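Local coordinates for protein nucleoside hydrolase, putative (Trypanosoma brucei, PDB 3FZ0) that belongs to the nucleoside hydrolase family and binds a calcium ion through a cluster of aspartates, at residues W41-N52 and R78-D89. The protein carries 2 engineered substitutions. Sequence-based numbering, arbitrary orientation.
Sequences WGNVEVNQGMEN and RETVQWGGFGSD
Arg78 and Asn52 bond to main-chain carbonyls across a contact between a loop-helix junction and an irregular segment: residues 41-45, which join strand 32-39 of the central sheet to helix 46-60, and the long segment 78-89 laid across them. Arg78 illustrates how one guanidinium can fasten such loops. Its NH1 and NH2 converge end-on on the carbonyl of Gly42, each 3.2 Å from O, with the oxygen in the guanidinium plane and NH1 on a lone pair. An edge of the Trp41 ring stands over one face of the same group, CZ3 3.5 Å above its centre with the planes 79° apart, while the indole NE1 bonds to Thr138. Arg78 NE donates to Thr80 O (2.8 Å) from above that carbonyl's plane, which together with the bonds to Gly42 O limits rotation of the group.

Further along, Gln82 reaches out extended beyond CG and lays its amide against the Asn43 peptide, CD 3.2 Å from Asn43 O, without a hydrogen bond. Asn43 OD1 takes a weak bond from Trp83 N, and Asn43 N is held by the calcium ligand Asp14. At the helix, Asn52 ND2 donates to Asp89 O at 3.0 Å, nearly along the C=O axis, and also to Cys15 O. Gln48, bent at chi2 (60°), gives NE2 to Asn52 OD1 and rests its CD on Asp89 CB, 3.6 Å away; the CG1 methyl of Val44 lies against Asp89 O.

Since the side chain of Asn43 lies about 5 Å from the calcium ion, these bonds tie segment 78-89 to the rim of the metal site, with Arg78 bringing a charge that nearby Glu45, beyond salt-bridge distance, may partly offset.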
loop_
_atom_site.group_PDB
_atom_site.type_symbol
_atom_site.label_atom_id
_atom_site.label_comp_id
_atom_site.label_asym_id
_atom_site.label_seq_id
_atom_site.Cartn_x
_atom_site.Cartn_y
_atom_site.Cartn_z
ATOM N N TRP B 41 24.521 -7.275 -2.757
ATOM C CA TRP B 41 23.641 -8.459 -2.790
ATOM C C TRP B 41 22.728 -8.377 -4.036
ATOM O O TRP B 41 22.607 -7.315 -4.657
ATOM C CB TRP B 41 22.810 -8.528 -1.509
ATOM C CG TRP B 41 21.709 -7.542 -1.509
ATOM C CD1 TRP B 41 21.786 -6.211 -1.181
ATOM C CD2 TRP B 41 20.350 -7.777 -1.891
ATOM N NE1 TRP B 41 20.575 -5.617 -1.332
ATOM C CE2 TRP B 41 19.664 -6.550 -1.757
ATOM C CE3 TRP B 41 19.636 -8.909 -2.298
ATOM C CZ2 TRP B 41 18.298 -6.424 -2.029
ATOM C CZ3 TRP B 41 18.269 -8.778 -2.567
ATOM C CH2 TRP B 41 17.620 -7.549 -2.437
ATOM N N GLY B 42 22.106 -9.503 -4.403
ATOM C CA GLY B 42 21.189 -9.573 -5.535
ATOM C C GLY B 42 21.027 -11.009 -6.012
ATOM O O GLY B 42 20.352 -11.835 -5.355
ATOM N N ASN B 43 21.641 -11.334 -7.148
ATOM C CA ASN B 43 21.596 -12.709 -7.623
ATOM C C ASN B 43 22.550 -13.682 -6.932
ATOM O O ASN B 43 22.319 -14.896 -6.928
ATOM C CB ASN B 43 21.674 -12.778 -9.143
ATOM C CG ASN B 43 20.315 -12.460 -9.796
ATOM O OD1 ASN B 43 19.256 -13.021 -9.403
ATOM N ND2 ASN B 43 20.328 -11.540 -10.761
ATOM N N VAL B 44 23.602 -13.138 -6.320
ATOM C CA VAL B 44 24.426 -13.893 -5.398
ATOM C C VAL B 44 24.736 -13.086 -4.160
ATOM O O VAL B 44 24.708 -11.850 -4.165
ATOM C CB VAL B 44 25.744 -14.414 -6.038
ATOM C CG1 VAL B 44 25.400 -15.350 -7.228
ATOM C CG2 VAL B 44 26.662 -13.270 -6.454
ATOM N N GLU B 45 25.012 -13.808 -3.090
ATOM C CA GLU B 45 25.391 -13.194 -1.847
ATOM C C GLU B 45 26.751 -12.469 -1.948
ATOM O O GLU B 45 27.654 -12.912 -2.670
ATOM C CB GLU B 45 25.360 -14.262 -0.748
ATOM C CG GLU B 45 24.706 -13.792 0.570
ATOM C CD GLU B 45 23.794 -12.548 0.398
ATOM O OE1 GLU B 45 24.171 -11.411 0.876
ATOM O OE2 GLU B 45 22.718 -12.736 -0.239
ATOM N N VAL B 46 26.887 -11.345 -1.234
ATOM C CA VAL B 46 28.103 -10.528 -1.256
ATOM C C VAL B 46 29.422 -11.316 -1.126
ATOM O O VAL B 46 30.392 -11.027 -1.829
ATOM C CB VAL B 46 28.032 -9.403 -0.206
ATOM C CG1 VAL B 46 29.404 -8.728 0.003
ATOM C CG2 VAL B 46 27.008 -8.371 -0.649
ATOM N N ASN B 47 29.456 -12.312 -0.242
ATOM C CA ASN B 47 30.630 -13.176 -0.137
ATOM C C ASN B 47 30.986 -13.916 -1.429
ATOM O O ASN B 47 32.147 -13.999 -1.810
ATOM C CB ASN B 47 30.462 -14.172 0.999
ATOM C CG ASN B 47 30.855 -13.596 2.335
ATOM O OD1 ASN B 47 31.748 -12.750 2.416
ATOM N ND2 ASN B 47 30.198 -14.051 3.401
ATOM N N GLN B 48 29.973 -14.454 -2.097
ATOM C CA GLN B 48 30.165 -15.141 -3.332
ATOM C C GLN B 48 30.506 -14.099 -4.400
ATOM O O GLN B 48 31.395 -14.328 -5.225
ATOM C CB GLN B 48 28.909 -15.927 -3.680
ATOM C CG GLN B 48 29.019 -16.746 -4.960
ATOM C CD GLN B 48 30.122 -17.765 -4.873
ATOM O OE1 GLN B 48 30.063 -18.659 -4.031
ATOM N NE2 GLN B 48 31.151 -17.625 -5.710
ATOM N N GLY B 49 29.843 -12.941 -4.368
ATOM C CA GLY B 49 30.157 -11.878 -5.307
ATOM C C GLY B 49 31.636 -11.497 -5.309
ATOM O O GLY B 49 32.294 -11.464 -6.389
ATOM N N MET B 50 32.160 -11.228 -4.106
ATOM C CA MET B 50 33.562 -10.951 -3.918
ATOM C C MET B 50 34.439 -12.003 -4.613
ATOM O O MET B 50 35.394 -11.649 -5.322
ATOM C CB MET B 50 33.909 -10.854 -2.429
ATOM C CG MET B 50 33.348 -9.621 -1.742
ATOM S SD MET B 50 33.956 -8.044 -2.364
ATOM C CE MET B 50 35.554 -7.936 -1.563
ATOM N N GLU B 51 34.114 -13.282 -4.420
ATOM C CA GLU B 51 34.869 -14.365 -5.049
ATOM C C GLU B 51 34.797 -14.298 -6.573
ATOM O O GLU B 51 35.809 -14.519 -7.270
ATOM C CB GLU B 51 34.385 -15.721 -4.558
ATOM C CG GLU B 51 34.610 -15.955 -3.052
ATOM C CD GLU B 51 36.094 -15.935 -2.627
ATOM O OE1 GLU B 51 36.935 -16.544 -3.320
ATOM O OE2 GLU B 51 36.430 -15.328 -1.586
ATOM N N ASN B 52 33.606 -13.957 -7.088
ATOM C CA ASN B 52 33.411 -13.798 -8.548
ATOM C C ASN B 52 34.253 -12.662 -9.135
ATOM O O ASN B 52 34.998 -12.895 -10.099
ATOM C CB ASN B 52 31.932 -13.640 -8.910
ATOM C CG ASN B 52 31.097 -14.817 -8.496
ATOM O OD1 ASN B 52 31.621 -15.858 -8.055
ATOM N ND2 ASN B 52 29.782 -14.681 -8.652
ATOM N N ARG B 78 14.777 -9.268 1.978
ATOM C CA ARG B 78 14.594 -9.325 0.512
ATOM C C ARG B 78 13.252 -9.941 0.200
ATOM O O ARG B 78 12.821 -10.858 0.888
ATOM C CB ARG B 78 15.733 -10.105 -0.188
ATOM C CG ARG B 78 15.920 -11.554 0.288
ATOM C CD ARG B 78 16.995 -12.280 -0.455
ATOM N NE ARG B 78 16.780 -12.203 -1.895
ATOM C CZ ARG B 78 17.745 -12.259 -2.823
ATOM N NH1 ARG B 78 19.010 -12.377 -2.482
ATOM N NH2 ARG B 78 17.437 -12.149 -4.101
ATOM N N GLU B 79 12.592 -9.410 -0.818
ATOM C CA GLU B 79 11.272 -9.897 -1.253
ATOM C C GLU B 79 11.423 -10.573 -2.628
ATOM O O GLU B 79 10.445 -10.951 -3.284
ATOM C CB GLU B 79 10.225 -8.763 -1.216
ATOM C CG GLU B 79 10.217 -8.010 0.162
ATOM C CD GLU B 79 9.080 -6.984 0.349
ATOM O OE1 GLU B 79 8.168 -6.922 -0.500
ATOM O OE2 GLU B 79 9.070 -6.250 1.371
ATOM N N THR B 80 12.671 -10.711 -3.058
ATOM C CA THR B 80 13.010 -11.435 -4.280
ATOM C C THR B 80 13.755 -12.730 -3.933
ATOM O O THR B 80 14.230 -12.941 -2.819
ATOM C CB THR B 80 13.890 -10.595 -5.233
ATOM O OG1 THR B 80 15.125 -10.252 -4.580
ATOM C CG2 THR B 80 13.176 -9.328 -5.644
ATOM N N VAL B 81 13.853 -13.579 -4.930
ATOM C CA VAL B 81 14.515 -14.873 -4.859
ATOM C C VAL B 81 15.734 -14.787 -5.787
ATOM O O VAL B 81 15.696 -14.053 -6.795
ATOM C CB VAL B 81 13.506 -15.943 -5.348
ATOM C CG1 VAL B 81 14.177 -17.157 -5.924
ATOM C CG2 VAL B 81 12.524 -16.305 -4.210
ATOM N N GLN B 82 16.813 -15.501 -5.440
ATOM C CA GLN B 82 17.978 -15.672 -6.335
ATOM C C GLN B 82 17.603 -16.507 -7.561
ATOM O O GLN B 82 17.061 -17.603 -7.455
ATOM C CB GLN B 82 19.171 -16.291 -5.599
ATOM C CG GLN B 82 19.745 -15.389 -4.490
ATOM C CD GLN B 82 21.163 -15.773 -4.029
ATOM O OE1 GLN B 82 21.679 -16.845 -4.357
ATOM N NE2 GLN B 82 21.795 -14.876 -3.268
ATOM N N TRP B 83 17.881 -15.961 -8.730
ATOM C CA TRP B 83 17.466 -16.543 -10.005
ATOM C C TRP B 83 18.073 -17.926 -10.283
ATOM O O TRP B 83 17.344 -18.859 -10.581
ATOM C CB TRP B 83 17.860 -15.575 -11.116
ATOM C CG TRP B 83 17.370 -15.913 -12.513
ATOM C CD1 TRP B 83 16.119 -16.387 -12.879
ATOM C CD2 TRP B 83 18.113 -15.754 -13.737
ATOM N NE1 TRP B 83 16.066 -16.546 -14.251
ATOM C CE2 TRP B 83 17.266 -16.158 -14.801
ATOM C CE3 TRP B 83 19.419 -15.315 -14.034
ATOM C CZ2 TRP B 83 17.684 -16.149 -16.136
ATOM C CZ3 TRP B 83 19.836 -15.305 -15.359
ATOM C CH2 TRP B 83 18.969 -15.706 -16.395
ATOM N N GLY B 84 19.399 -18.043 -10.187
ATOM C CA GLY B 84 20.095 -19.283 -10.508
ATOM C C GLY B 84 20.310 -19.610 -12.000
ATOM O O GLY B 84 20.722 -20.719 -12.336
ATOM N N GLY B 85 20.028 -18.659 -12.892
ATOM C CA GLY B 85 20.215 -18.855 -14.336
ATOM C C GLY B 85 21.670 -19.075 -14.742
ATOM O O GLY B 85 21.982 -19.892 -15.618
ATOM N N PHE B 86 22.577 -18.368 -14.092
ATOM C CA PHE B 86 23.982 -18.550 -14.355
ATOM C C PHE B 86 24.604 -19.669 -13.554
ATOM O O PHE B 86 25.789 -19.905 -13.686
ATOM C CB PHE B 86 24.731 -17.222 -14.127
ATOM C CG PHE B 86 24.619 -16.281 -15.287
ATOM C CD1 PHE B 86 23.711 -15.201 -15.243
ATOM C CD2 PHE B 86 25.385 -16.493 -16.452
ATOM C CE1 PHE B 86 23.579 -14.314 -16.350
ATOM C CE2 PHE B 86 25.273 -15.648 -17.554
ATOM C CZ PHE B 86 24.362 -14.547 -17.505
ATOM N N GLY B 87 23.813 -20.347 -12.725
ATOM C CA GLY B 87 24.324 -21.411 -11.842
ATOM C C GLY B 87 24.284 -21.101 -10.334
ATOM O O GLY B 87 23.948 -19.991 -9.915
ATOM N N SER B 88 24.647 -22.078 -9.504
ATOM C CA SER B 88 24.544 -21.879 -8.058
ATOM C C SER B 88 25.392 -20.720 -7.498
ATOM O O SER B 88 25.029 -20.157 -6.469
ATOM C CB SER B 88 24.786 -23.185 -7.293
ATOM O OG SER B 88 26.133 -23.598 -7.348
ATOM N N ASP B 89 26.488 -20.366 -8.178
ATOM C CA ASP B 89 27.355 -19.269 -7.746
ATOM C C ASP B 89 27.174 -18.025 -8.611
ATOM O O ASP B 89 27.953 -17.083 -8.517
ATOM C CB ASP B 89 28.838 -19.702 -7.685
ATOM C CG ASP B 89 29.472 -20.012 -9.085
ATOM O OD1 ASP B 89 28.796 -19.923 -10.148
ATOM O OD2 ASP B 89 30.683 -20.361 -9.111
#